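Local coordinates for protein peptidase S15/CocE/NonD (Thaumarchaeota archaeon SCGC AB-539-E09, PDB 4PF1) that acts as a serine aminopeptidase of the alpha/beta hydrolase fold and probably removes residues from the N-termini of peptides, at residues 292-297 against 336-341; 323-328 against 383-388; 345-350 against 376-381; 505-510 against 557-562; 526-531 against 564-569. All blocks are in the same frame, centred on the assembly; numbering follows the deposited sequence. Where two conformers were deposited one is given.

In the fold
Contacts 1, 2 and 3 lie in the alpha/beta hydrolase part of the chain, and contacts 4 and 5 in the C-terminal beta-sandwich. Contacts 2 and 3, with centres about 4 Å apart, reach the same sheet: strand 375-379 of contact 3 lies between strands 319-324 and 384-388 of contact 2, and contact 3 is nested inside the chain loop closed by contact 2. Contact 1 lies about 11 Å from both, centre to centre, and alternates along the chain with contact 2; together they hold the likely triad residues Asp295 and His328. Contacts 4 and 5, about 8 Å apart between centres, meet at neighbouring strands 502-510 and 525-534. The Thr380-His564 hydrogen bond ties contact 3 to contact 5, joining hydrolase sheet and sandwich.

Contact 1 of 5, residues 292-297 against 336-341; sequences GLFDQE and RSLGPL
Phe294 and Leu338 meet where the loop after strand 287-292 of the alpha/beta hydrolase sheet faces a short beta-hairpin, whose type II' turn runs from Leu338 to Leu341. The tight part is the work of one methyl: Leu338 CD2 lies 3.6 Å from Phe294 CD2 and just as near Phe294 CB, so it fills the angle between the ring and its stem. CG of Leu338 stands anti to the backbone N (chi1 -178°), which carries CD2 across to the ring. One face of the phenyl ring is covered within its own loop by Leu293 CB, 4.1 Å above the plane and over the centre. The far end of the ring is held more loosely, with Leu341 CD1 at 4.3 Å from Phe294 CZ. Beyond it the turn faces solvent at Gly339, whose backbone N bonds a glycerol probably left from crystallisation. No hydrogen bond crosses the contact. Its apolar grip falls on the residue just before Asp295, whose OD2 bonds His328 ND1 in a geometry consistent with a Ser-His-Asp triad completed by Ser161. Asp295 OD1 meanwhile accepts Glu297 N at 3.0 Å, closing an Asx turn.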
# COMPACT_ATOMS: atom_id res chain seq x y z
N GLY A 292 11.78 -23.50 13.45
CA GLY A 292 10.67 -22.96 12.68
C GLY A 292 10.22 -23.89 11.58
O GLY A 292 11.06 -24.44 10.85
N LEU A 293 8.90 -24.07 11.44
CA LEU A 293 8.28 -24.93 10.41
C LEU A 293 8.57 -24.44 8.99
O LEU A 293 8.65 -25.25 8.07
CB LEU A 293 6.75 -25.02 10.62
CG LEU A 293 6.25 -25.90 11.77
CD1 LEU A 293 4.77 -25.65 12.04
CD2 LEU A 293 6.46 -27.39 11.46
N PHE A 294 8.70 -23.12 8.80
CA PHE A 294 8.90 -22.53 7.48
C PHE A 294 10.25 -21.80 7.36
O PHE A 294 10.38 -20.86 6.57
CB PHE A 294 7.72 -21.59 7.14
CG PHE A 294 6.36 -22.21 7.38
CD1 PHE A 294 5.92 -23.29 6.63
CD2 PHE A 294 5.53 -21.72 8.39
CE1 PHE A 294 4.66 -23.87 6.87
CE2 PHE A 294 4.27 -22.29 8.62
CZ PHE A 294 3.85 -23.36 7.86
N ASP A 295 11.26 -22.28 8.10
CA ASP A 295 12.62 -21.74 8.08
C ASP A 295 13.26 -21.95 6.70
O ASP A 295 13.61 -23.07 6.35
CB ASP A 295 13.47 -22.39 9.18
CG ASP A 295 14.72 -21.62 9.53
OD1 ASP A 295 15.49 -21.28 8.61
OD2 ASP A 295 14.93 -21.34 10.72
N GLN A 296 13.40 -20.85 5.92
CA GLN A 296 13.94 -20.88 4.55
C GLN A 296 15.49 -20.97 4.51
O GLN A 296 16.07 -20.96 3.41
CB GLN A 296 13.43 -19.64 3.77
CG GLN A 296 14.13 -18.31 4.11
CD GLN A 296 13.68 -17.62 5.39
OE1 GLN A 296 12.91 -18.16 6.19
NE2 GLN A 296 14.20 -16.42 5.63
N GLU A 297 16.15 -21.09 5.68
CA GLU A 297 17.61 -21.15 5.71
C GLU A 297 18.15 -22.37 6.47
O GLU A 297 19.07 -23.01 5.97
CB GLU A 297 18.19 -19.85 6.30
CG GLU A 297 18.05 -18.66 5.35
CD GLU A 297 18.82 -17.40 5.71
OE1 GLU A 297 18.61 -16.37 5.03
OE2 GLU A 297 19.65 -17.44 6.65
N ARG A 336 2.89 -12.85 13.85
CA ARG A 336 1.42 -12.91 13.82
C ARG A 336 0.95 -13.59 12.54
O ARG A 336 -0.11 -14.21 12.52
CB ARG A 336 0.81 -11.50 13.90
CG ARG A 336 0.90 -10.87 15.27
CD ARG A 336 0.39 -9.44 15.26
NE ARG A 336 0.62 -8.77 16.53
CZ ARG A 336 1.72 -8.08 16.82
NH1 ARG A 336 2.70 -7.96 15.93
NH2 ARG A 336 1.85 -7.50 18.01
N SER A 337 1.74 -13.44 11.46
CA SER A 337 1.43 -13.98 10.14
C SER A 337 2.71 -14.33 9.39
O SER A 337 3.80 -14.01 9.85
CB SER A 337 0.61 -12.96 9.35
OG SER A 337 1.36 -11.79 9.09
N LEU A 338 2.56 -14.98 8.22
CA LEU A 338 3.65 -15.32 7.30
C LEU A 338 3.06 -15.44 5.90
O LEU A 338 2.38 -16.42 5.59
CB LEU A 338 4.38 -16.61 7.70
CG LEU A 338 5.57 -17.00 6.80
CD1 LEU A 338 6.74 -16.03 6.97
CD2 LEU A 338 6.02 -18.39 7.08
N GLY A 339 3.26 -14.40 5.10
CA GLY A 339 2.66 -14.31 3.77
C GLY A 339 1.15 -14.20 3.91
O GLY A 339 0.66 -13.38 4.69
N PRO A 340 0.37 -15.11 3.28
CA PRO A 340 -1.09 -15.05 3.43
C PRO A 340 -1.60 -15.76 4.69
O PRO A 340 -2.77 -15.60 5.05
CB PRO A 340 -1.62 -15.73 2.16
CG PRO A 340 -0.40 -16.24 1.41
CD PRO A 340 0.76 -16.18 2.34
N LEU A 341 -0.73 -16.56 5.36
CA LEU A 341 -1.11 -17.32 6.56
C LEU A 341 -1.17 -16.44 7.78
O LEU A 341 -0.23 -15.69 8.05
CB LEU A 341 -0.14 -18.49 6.81
CG LEU A 341 0.15 -19.45 5.64
CD1 LEU A 341 1.05 -20.58 6.10
CD2 LEU A 341 -1.13 -20.03 5.06

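Contact 2 of 5, residues 323-328 against 383-388; sequences LGPWNH and NAWHRY
Trp385 leaves the outermost strand 384-388 of the hydrolase sheet and reaches over the intervening strand 375-379 to Gly324 and Trp326, at the end of strand 319-324. At its CB the chain turns so that CG lies beside the backbone N (chi1 -78°), which sends the indole toward strand 319-324. On the five-membered side, NE1 packs 3.4 Å from Tyr378 CD2. The outer rim makes the contact proper. CZ3 comes 3.7 Å from the carbonyl O of Leu323, while CH2, at the tip, approaches Gly324 CA equally closely and also touches Trp326 CH2 at 3.8 Å. CZ2 meets Trp326 CZ2 at 3.9 Å and, more loosely, Pro325 CD at 4.4 Å. The two side chains cross at about a right angle, while the planes of their six-membered rings are inclined by 54°, and Trp326 comes in at the edge of Trp385. Gly324 CA also lies over one face of Trp326, so this bare backbone touches both indoles. Trp350 stacks on Trp385 as well. With no hydrogen bond between the segments, their contact rests on dispersion between ring carbons and backbone, adding to the strand pairing with 375-379, next to the chain that leads to His328 of the probable triad.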
# COMPACT_ATOMS: atom_id res chain seq x y z
N LEU A 323 8.89 -25.99 18.29
CA LEU A 323 8.70 -25.90 16.85
C LEU A 323 7.50 -24.98 16.55
O LEU A 323 6.35 -25.38 16.74
CB LEU A 323 8.51 -27.31 16.26
CG LEU A 323 8.51 -27.47 14.73
CD1 LEU A 323 9.80 -26.95 14.10
CD2 LEU A 323 8.33 -28.92 14.36
N GLY A 324 7.80 -23.74 16.17
CA GLY A 324 6.79 -22.72 15.89
C GLY A 324 6.48 -22.53 14.42
O GLY A 324 7.20 -23.04 13.55
N PRO A 325 5.40 -21.76 14.09
CA PRO A 325 5.05 -21.53 12.67
C PRO A 325 5.87 -20.37 12.12
O PRO A 325 5.34 -19.34 11.70
CB PRO A 325 3.56 -21.18 12.75
CG PRO A 325 3.43 -20.45 14.07
CD PRO A 325 4.48 -21.04 15.00
N TRP A 326 7.19 -20.54 12.15
CA TRP A 326 8.09 -19.45 11.87
C TRP A 326 8.99 -19.67 10.69
O TRP A 326 9.42 -20.79 10.42
CB TRP A 326 8.97 -19.20 13.12
CG TRP A 326 8.19 -18.95 14.38
CD1 TRP A 326 7.14 -18.11 14.54
CD2 TRP A 326 8.48 -19.49 15.68
NE1 TRP A 326 6.73 -18.09 15.85
CE2 TRP A 326 7.53 -18.94 16.57
CE3 TRP A 326 9.44 -20.38 16.18
CZ2 TRP A 326 7.50 -19.28 17.93
CZ3 TRP A 326 9.40 -20.73 17.52
CH2 TRP A 326 8.45 -20.16 18.39
N ASN A 327 9.34 -18.56 10.04
CA ASN A 327 10.38 -18.55 9.03
C ASN A 327 11.73 -18.45 9.78
O ASN A 327 11.74 -18.57 11.01
CB ASN A 327 10.16 -17.41 8.01
CG ASN A 327 10.30 -16.00 8.52
OD1 ASN A 327 10.80 -15.73 9.61
ND2 ASN A 327 9.92 -15.04 7.70
N HIS A 328 12.83 -18.19 9.07
CA HIS A 328 14.15 -18.14 9.69
C HIS A 328 14.29 -17.17 10.92
O HIS A 328 14.93 -17.55 11.90
CB HIS A 328 15.22 -17.82 8.65
CG HIS A 328 16.60 -17.98 9.17
ND1 HIS A 328 16.99 -19.14 9.82
CD2 HIS A 328 17.64 -17.12 9.15
CE1 HIS A 328 18.25 -18.94 10.18
NE2 HIS A 328 18.68 -17.75 9.79
N ASN A 383 -4.14 -23.87 14.39
CA ASN A 383 -3.58 -22.69 15.08
C ASN A 383 -3.57 -22.87 16.62
O ASN A 383 -4.13 -22.05 17.35
CB ASN A 383 -4.32 -21.41 14.67
CG ASN A 383 -4.09 -21.02 13.23
OD1 ASN A 383 -2.97 -20.71 12.81
ND2 ASN A 383 -5.15 -21.03 12.44
N ALA A 384 -2.91 -23.94 17.09
CA ALA A 384 -2.83 -24.24 18.51
C ALA A 384 -1.48 -24.82 18.91
O ALA A 384 -0.89 -25.58 18.14
CB ALA A 384 -3.94 -25.21 18.90
N TRP A 385 -1.00 -24.44 20.11
CA TRP A 385 0.24 -24.94 20.69
C TRP A 385 -0.07 -26.24 21.43
O TRP A 385 -1.08 -26.32 22.14
CB TRP A 385 0.85 -23.92 21.66
CG TRP A 385 1.58 -22.78 21.00
CD1 TRP A 385 1.15 -21.50 20.88
CD2 TRP A 385 2.91 -22.81 20.48
NE1 TRP A 385 2.11 -20.73 20.27
CE2 TRP A 385 3.21 -21.51 20.01
CE3 TRP A 385 3.88 -23.82 20.31
CZ2 TRP A 385 4.43 -21.19 19.41
CZ3 TRP A 385 5.09 -23.50 19.72
CH2 TRP A 385 5.35 -22.20 19.27
N HIS A 386 0.76 -27.26 21.24
CA HIS A 386 0.54 -28.55 21.89
C HIS A 386 1.72 -28.94 22.76
O HIS A 386 2.87 -28.62 22.44
CB HIS A 386 0.29 -29.65 20.85
CG HIS A 386 -0.89 -29.40 19.97
ND1 HIS A 386 -2.19 -29.57 20.43
CD2 HIS A 386 -0.93 -29.03 18.67
CE1 HIS A 386 -2.97 -29.28 19.40
NE2 HIS A 386 -2.26 -28.95 18.33
N ARG A 387 1.44 -29.66 23.85
CA ARG A 387 2.44 -30.23 24.75
C ARG A 387 2.65 -31.68 24.34
O ARG A 387 1.70 -32.48 24.42
CB ARG A 387 1.98 -30.13 26.21
CG ARG A 387 1.88 -28.71 26.76
CD ARG A 387 1.36 -28.71 28.20
NE ARG A 387 2.25 -29.45 29.10
CZ ARG A 387 3.22 -28.89 29.82
NH1 ARG A 387 3.42 -27.58 29.78
NH2 ARG A 387 3.99 -29.64 30.60
N TYR A 388 3.84 -32.02 23.84
CA TYR A 388 4.15 -33.39 23.42
C TYR A 388 5.30 -33.97 24.22
O TYR A 388 6.19 -33.23 24.64
CB TYR A 388 4.47 -33.45 21.91
CG TYR A 388 3.30 -33.15 20.98
CD1 TYR A 388 2.02 -33.62 21.27
CD2 TYR A 388 3.49 -32.48 19.78
CE1 TYR A 388 0.94 -33.37 20.41
CE2 TYR A 388 2.43 -32.23 18.91
CZ TYR A 388 1.15 -32.68 19.23
OH TYR A 388 0.10 -32.43 18.38

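Contact 3 of 5, residues 345-350 against 376-381; sequences GDTGGW and LSYETG
Thr347 OG1 is gripped twice, by the indole N-H of Trp326 and by the carbonyl of Ala335, while the methyl of the same residue turns to Tyr378. A chi1 of 62° sets OG1 between the backbone N and the carbonyl carbon, and this leaves CG2 pointing across to the strand. There CG2 lies 3.7 Å from Tyr378 CE2 and about 4.2 Å from the ring atoms CD2 and CZ of Tyr378, with the two side chains crossing at roughly a right angle. Tyr378 extends toward the helix with CG anti to its backbone N, and its OH is held by Asn383 OD1. One turn further on, the rim of Trp350 presents CZ3 to Leu376 CD2 at 4.2 Å; the methyl stands at the indole edge, near the ring plane. These meetings fasten the first turn of helix 347-365 to strand 375-379, within the beta-alpha-beta crossover that leads from strand 319-324 to its parallel neighbour. Asp346 is the N-cap of that helix. Its OD1 takes Gly349 N in a nearly straight bond (3.0 Å, 176°), from well above the carboxylate plane, and also accepts Ala335 N. The backbone N of Asp346 bonds Glu344 OE2 of the second subunit, so the helix start lies next to the subunit interface. The contact itself is apolar: the hydroxyls of Thr347 and Tyr378 and OD1 of Asp346 find their partners to the side, and the helix end would probably stabilise the negative charge of Asp346.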
# COMPACT_ATOMS: atom_id res chain seq x y z
N GLY A 345 -2.38 -14.67 17.15
CA GLY A 345 -1.59 -13.70 17.90
C GLY A 345 -0.11 -13.74 17.56
O GLY A 345 0.31 -14.49 16.67
N ASP A 346 0.69 -12.94 18.28
CA ASP A 346 2.13 -12.91 18.10
C ASP A 346 2.76 -14.14 18.77
O ASP A 346 3.11 -14.11 19.95
CB ASP A 346 2.73 -11.59 18.65
CG ASP A 346 4.25 -11.48 18.57
OD1 ASP A 346 4.87 -12.33 17.90
OD2 ASP A 346 4.81 -10.56 19.20
N THR A 347 2.89 -15.24 17.99
CA THR A 347 3.44 -16.52 18.45
C THR A 347 4.92 -16.40 18.87
O THR A 347 5.36 -17.13 19.75
CB THR A 347 3.27 -17.59 17.35
OG1 THR A 347 4.01 -17.20 16.20
CG2 THR A 347 1.81 -17.83 16.98
N GLY A 348 5.65 -15.50 18.21
CA GLY A 348 7.06 -15.23 18.49
C GLY A 348 7.23 -14.60 19.86
O GLY A 348 7.93 -15.15 20.72
N GLY A 349 6.53 -13.48 20.07
CA GLY A 349 6.50 -12.77 21.34
C GLY A 349 5.92 -13.61 22.47
O GLY A 349 6.38 -13.52 23.61
N TRP A 350 4.90 -14.46 22.15
CA TRP A 350 4.28 -15.36 23.13
C TRP A 350 5.29 -16.38 23.64
O TRP A 350 5.33 -16.66 24.84
CB TRP A 350 3.05 -16.09 22.54
CG TRP A 350 2.41 -17.06 23.50
CD1 TRP A 350 1.47 -16.78 24.44
CD2 TRP A 350 2.74 -18.45 23.66
NE1 TRP A 350 1.19 -17.91 25.18
CE2 TRP A 350 1.96 -18.95 24.73
CE3 TRP A 350 3.63 -19.33 23.01
CZ2 TRP A 350 2.02 -20.28 25.14
CZ3 TRP A 350 3.70 -20.65 23.43
CH2 TRP A 350 2.90 -21.11 24.48
N LEU A 376 7.21 -28.64 22.35
CA LEU A 376 6.19 -27.61 22.25
C LEU A 376 6.01 -27.32 20.77
O LEU A 376 6.91 -26.77 20.14
CB LEU A 376 6.61 -26.36 23.06
CG LEU A 376 5.58 -25.23 23.20
CD1 LEU A 376 4.30 -25.70 23.89
CD2 LEU A 376 6.17 -24.06 23.96
N SER A 377 4.92 -27.84 20.19
CA SER A 377 4.69 -27.75 18.75
C SER A 377 3.44 -26.95 18.42
O SER A 377 2.37 -27.19 18.98
CB SER A 377 4.59 -29.15 18.15
OG SER A 377 4.17 -29.13 16.80
N TYR A 378 3.58 -26.00 17.48
CA TYR A 378 2.46 -25.22 16.99
C TYR A 378 1.92 -25.90 15.75
O TYR A 378 2.67 -26.15 14.80
CB TYR A 378 2.87 -23.77 16.68
CG TYR A 378 1.72 -22.86 16.30
CD1 TYR A 378 1.20 -22.85 15.01
CD2 TYR A 378 1.19 -21.96 17.22
CE1 TYR A 378 0.17 -21.99 14.64
CE2 TYR A 378 0.15 -21.09 16.87
CZ TYR A 378 -0.34 -21.11 15.57
OH TYR A 378 -1.34 -20.23 15.21
N GLU A 379 0.63 -26.22 15.77
CA GLU A 379 -0.04 -26.89 14.67
C GLU A 379 -0.71 -25.86 13.77
O GLU A 379 -1.61 -25.15 14.22
CB GLU A 379 -1.06 -27.90 15.21
CG GLU A 379 -1.68 -28.80 14.15
CD GLU A 379 -2.72 -29.77 14.66
OE1 GLU A 379 -3.20 -29.60 15.81
OE2 GLU A 379 -3.07 -30.71 13.91
N THR A 380 -0.27 -25.79 12.50
CA THR A 380 -0.86 -24.88 11.51
C THR A 380 -2.21 -25.45 11.07
O THR A 380 -2.47 -26.64 11.27
CB THR A 380 0.12 -24.59 10.35
OG1 THR A 380 0.67 -25.81 9.85
CG2 THR A 380 1.24 -23.63 10.75
N GLY A 381 -3.09 -24.60 10.56
CA GLY A 381 -4.45 -24.98 10.20
C GLY A 381 -5.37 -24.88 11.41
O GLY A 381 -6.33 -24.11 11.40

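Contact 4 of 5, residues 505-510 against 557-562; sequences VKIIDV and IPLPQV
In the beta-sandwich of the C-terminal domain, Val505 and Ile507 of strand 502-510 face Ile557 at the end of strand 553-558 and Leu559 just beyond it. The two strands belong to different sheets, so this is packing between sheets and not pairing within one. Leu559 is the wedge. Its CD1 fits between two groups of the facing strand, 3.7 Å from Ile507 CD1 and 4.0 Å from Val505 CG1. Its other methyl, CD2, lies against the base of Val505, 3.5 Å from its carbonyl O and 4.1 Å from its CB. Val505 thus serves two partners with its two branches: CG1, anti to the backbone N (chi1 179°), goes to Leu559, and CG2 meets Ile557 CD1 at 3.8 Å. Leu559 crosses Val505 at about a right angle but Ile507 obliquely. Between the two inward residues Lys506 points away, and its NZ bonds the side chains of Gln461, Gln575 and Gln577. Ala490 of strand 489-496 touches both Val505 and Ile557. Every side-chain group that meets here is a branched aliphatic one and buried, and no hydrogen bond spans the segments, which implies that the sheets are held together at this point by hydrophobic packing and close-fitting methyls.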
# COMPACT_ATOMS: atom_id res chain seq x y z
N VAL A 505 10.59 -32.70 -4.26
CA VAL A 505 9.31 -33.21 -3.79
C VAL A 505 8.66 -32.14 -2.92
O VAL A 505 9.28 -31.67 -1.97
CB VAL A 505 9.43 -34.58 -3.05
CG1 VAL A 505 8.06 -35.07 -2.55
CG2 VAL A 505 10.08 -35.64 -3.94
N LYS A 506 7.41 -31.75 -3.26
CA LYS A 506 6.67 -30.74 -2.49
C LYS A 506 5.38 -31.29 -1.93
O LYS A 506 4.62 -31.94 -2.65
CB LYS A 506 6.33 -29.52 -3.37
CG LYS A 506 7.45 -28.93 -4.19
CD LYS A 506 6.89 -27.76 -4.97
CE LYS A 506 7.72 -27.40 -6.16
NZ LYS A 506 6.95 -26.60 -7.15
N ILE A 507 5.08 -30.98 -0.65
CA ILE A 507 3.79 -31.30 -0.02
C ILE A 507 3.04 -29.98 0.06
O ILE A 507 3.59 -28.98 0.52
CB ILE A 507 3.92 -32.00 1.36
CG1 ILE A 507 4.44 -33.45 1.19
CG2 ILE A 507 2.58 -31.98 2.14
CD1 ILE A 507 4.91 -34.06 2.44
N ILE A 508 1.80 -29.97 -0.43
CA ILE A 508 1.02 -28.74 -0.51
C ILE A 508 -0.38 -28.92 0.10
O ILE A 508 -1.00 -29.98 -0.05
CB ILE A 508 0.93 -28.31 -2.02
CG1 ILE A 508 2.27 -27.71 -2.52
CG2 ILE A 508 -0.25 -27.38 -2.31
CD1 ILE A 508 2.69 -28.21 -3.89
N ASP A 509 -0.86 -27.86 0.77
CA ASP A 509 -2.23 -27.79 1.25
C ASP A 509 -2.99 -26.92 0.27
O ASP A 509 -2.73 -25.72 0.18
CB ASP A 509 -2.29 -27.22 2.69
CG ASP A 509 -3.71 -27.11 3.26
OD1 ASP A 509 -4.64 -26.77 2.49
OD2 ASP A 509 -3.88 -27.29 4.47
N VAL A 510 -3.89 -27.53 -0.52
CA VAL A 510 -4.71 -26.79 -1.49
C VAL A 510 -5.93 -26.25 -0.75
O VAL A 510 -6.76 -27.02 -0.27
CB VAL A 510 -5.13 -27.64 -2.72
CG1 VAL A 510 -5.82 -26.79 -3.77
CG2 VAL A 510 -3.93 -28.36 -3.32
N ILE A 557 13.72 -39.58 0.34
CA ILE A 557 13.84 -38.13 0.50
C ILE A 557 13.07 -37.67 1.75
O ILE A 557 11.86 -37.42 1.68
CB ILE A 557 13.41 -37.34 -0.79
CG1 ILE A 557 14.04 -37.94 -2.06
CG2 ILE A 557 13.75 -35.85 -0.66
CD1 ILE A 557 13.28 -37.63 -3.37
N PRO A 558 13.76 -37.54 2.92
CA PRO A 558 13.08 -37.01 4.11
C PRO A 558 12.75 -35.54 3.87
O PRO A 558 13.55 -34.82 3.28
CB PRO A 558 14.11 -37.20 5.24
CG PRO A 558 15.23 -38.03 4.64
CD PRO A 558 15.19 -37.77 3.17
N LEU A 559 11.54 -35.12 4.26
CA LEU A 559 11.08 -33.76 3.99
C LEU A 559 10.97 -32.93 5.29
O LEU A 559 10.86 -33.51 6.37
CB LEU A 559 9.73 -33.79 3.24
CG LEU A 559 9.77 -34.42 1.84
CD1 LEU A 559 8.39 -34.86 1.39
CD2 LEU A 559 10.39 -33.46 0.81
N PRO A 560 10.98 -31.57 5.20
CA PRO A 560 10.88 -30.75 6.43
C PRO A 560 9.69 -31.12 7.32
O PRO A 560 8.68 -31.60 6.82
CB PRO A 560 10.74 -29.33 5.90
CG PRO A 560 11.43 -29.35 4.58
CD PRO A 560 11.15 -30.71 4.00
N GLN A 561 9.83 -30.91 8.63
CA GLN A 561 8.82 -31.24 9.64
C GLN A 561 7.47 -30.63 9.34
O GLN A 561 7.38 -29.55 8.74
CB GLN A 561 9.27 -30.81 11.05
CG GLN A 561 10.66 -31.31 11.46
CD GLN A 561 10.82 -32.81 11.39
OE1 GLN A 561 9.99 -33.58 11.87
NE2 GLN A 561 11.94 -33.25 10.82
N VAL A 562 6.40 -31.34 9.75
CA VAL A 562 5.02 -30.88 9.64
C VAL A 562 4.29 -31.04 10.98
O VAL A 562 4.58 -31.95 11.75
CB VAL A 562 4.22 -31.58 8.49
CG1 VAL A 562 4.69 -31.10 7.12
CG2 VAL A 562 4.27 -33.10 8.60

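Contact 5 of 5, residues 526-531 against 564-569; sequences QMLSAD and HTFLPG
The His564 imidazole carries Leu528 CD1 over one face and Phe566 CD1 in plane at its edge, while a face of the Phe566 ring receives His564 CD2, 3.6 Å above its centre. In this beta-sandwich domain His564 and Phe566 sit on strand 562-566, which pairs with strand 482-486, and Leu528 comes from strand 525-534. The leucine divides its branches between the two rings. Leu528 CD1 makes a CH-pi contact, 3.8 Å from the centroid of the His564 ring and 15° off its normal, somewhat nearer the rim on the ND1 side. Leu528 CD2 reaches Phe566 CZ at 3.7 Å and His564 CD2 at 3.8 Å, so it lies in the corner that the rings form. CG of Leu528 stands anti to the backbone N (chi1 -174°), which carries both methyls out to that corner. The imidazole can scarcely turn, because its two nitrogens are also tied: NE2 to Asp509 OD2, and ND1 to Thr380 OG1 of the loop beyond strand 375-379. Leu528 is placed by a classic beta bulge, in which it and Ser529 both face Ile507. The chain turns a corner at Ser529, whose OG bonds Pro560 O. Asp509 and Ile507 both belong to strand 502-510, so the same strand positions the histidine and the leucine that packs on it. Beside this corner, Gln526 has its amide held at both ends, OE1 accepting Trp511 NE1 and NE2 giving a weak hydrogen bond of 3.3 Å to Met527 O.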
# COMPACT_ATOMS: atom_id res chain seq x y z
N GLN A 526 -0.81 -23.70 -1.19
CA GLN A 526 0.14 -23.36 -0.14
C GLN A 526 1.17 -24.45 0.07
O GLN A 526 0.82 -25.54 0.55
CB GLN A 526 -0.61 -23.09 1.17
CG GLN A 526 0.29 -22.63 2.32
CD GLN A 526 -0.10 -23.27 3.63
OE1 GLN A 526 -1.28 -23.26 4.04
NE2 GLN A 526 0.88 -23.82 4.32
N MET A 527 2.45 -24.16 -0.23
CA MET A 527 3.53 -25.10 0.03
C MET A 527 3.65 -25.29 1.55
O MET A 527 3.50 -24.32 2.30
CB MET A 527 4.85 -24.63 -0.59
CG MET A 527 5.86 -25.76 -0.75
SD MET A 527 7.11 -25.43 -2.00
CE MET A 527 8.13 -24.22 -1.12
N LEU A 528 3.83 -26.54 1.99
CA LEU A 528 3.85 -26.87 3.42
C LEU A 528 5.17 -27.53 3.85
O LEU A 528 5.70 -27.21 4.91
CB LEU A 528 2.65 -27.78 3.74
CG LEU A 528 2.41 -28.13 5.20
CD1 LEU A 528 1.76 -26.97 5.95
CD2 LEU A 528 1.55 -29.36 5.32
N SER A 529 5.67 -28.46 3.04
CA SER A 529 6.93 -29.17 3.29
C SER A 529 7.51 -29.60 1.97
O SER A 529 6.86 -30.32 1.22
CB SER A 529 6.70 -30.37 4.20
OG SER A 529 7.89 -31.11 4.39
N ALA A 530 8.72 -29.12 1.65
CA ALA A 530 9.35 -29.43 0.37
C ALA A 530 10.87 -29.49 0.48
O ALA A 530 11.47 -28.72 1.23
CB ALA A 530 8.96 -28.40 -0.67
N ASP A 531 11.50 -30.39 -0.29
CA ASP A 531 12.95 -30.48 -0.35
C ASP A 531 13.42 -31.08 -1.67
O ASP A 531 12.61 -31.47 -2.51
CB ASP A 531 13.54 -31.25 0.85
CG ASP A 531 14.74 -30.53 1.45
OD1 ASP A 531 15.53 -29.94 0.68
OD2 ASP A 531 14.86 -30.51 2.69
N HIS A 564 0.39 -30.03 11.19
CA HIS A 564 -0.66 -29.37 10.44
C HIS A 564 -1.97 -30.14 10.44
O HIS A 564 -1.99 -31.37 10.49
CB HIS A 564 -0.17 -29.22 8.98
CG HIS A 564 -1.06 -28.43 8.09
ND1 HIS A 564 -1.18 -27.06 8.22
CD2 HIS A 564 -1.80 -28.83 7.03
CE1 HIS A 564 -2.00 -26.68 7.26
NE2 HIS A 564 -2.39 -27.71 6.51
N THR A 565 -3.07 -29.39 10.32
CA THR A 565 -4.39 -29.95 10.13
C THR A 565 -4.87 -29.54 8.74
O THR A 565 -5.03 -28.35 8.47
CB THR A 565 -5.37 -29.53 11.24
OG1 THR A 565 -4.97 -30.15 12.46
CG2 THR A 565 -6.81 -29.93 10.93
N PHE A 566 -5.06 -30.53 7.85
CA PHE A 566 -5.66 -30.31 6.54
C PHE A 566 -7.16 -30.24 6.78
O PHE A 566 -7.79 -31.27 7.08
CB PHE A 566 -5.28 -31.45 5.57
CG PHE A 566 -3.83 -31.50 5.14
CD1 PHE A 566 -3.37 -30.71 4.09
CD2 PHE A 566 -2.94 -32.38 5.74
CE1 PHE A 566 -2.03 -30.76 3.68
CE2 PHE A 566 -1.60 -32.45 5.32
CZ PHE A 566 -1.16 -31.64 4.29
N LEU A 567 -7.71 -29.02 6.81
CA LEU A 567 -9.11 -28.77 7.17
C LEU A 567 -10.12 -29.25 6.09
O LEU A 567 -9.73 -29.45 4.94
CB LEU A 567 -9.31 -27.27 7.46
CG LEU A 567 -8.67 -26.74 8.76
CD1 LEU A 567 -8.55 -25.23 8.72
CD2 LEU A 567 -9.47 -27.16 9.98
N PRO A 568 -11.44 -29.42 6.44
CA PRO A 568 -12.42 -29.84 5.43
C PRO A 568 -12.50 -28.87 4.25
O PRO A 568 -12.41 -27.65 4.44
CB PRO A 568 -13.74 -29.88 6.21
CG PRO A 568 -13.34 -30.04 7.63
CD PRO A 568 -12.07 -29.27 7.77
N GLY A 569 -12.63 -29.42 3.04
CA GLY A 569 -12.65 -28.63 1.81
C GLY A 569 -11.27 -28.45 1.20
O GLY A 569 -11.15 -28.10 0.02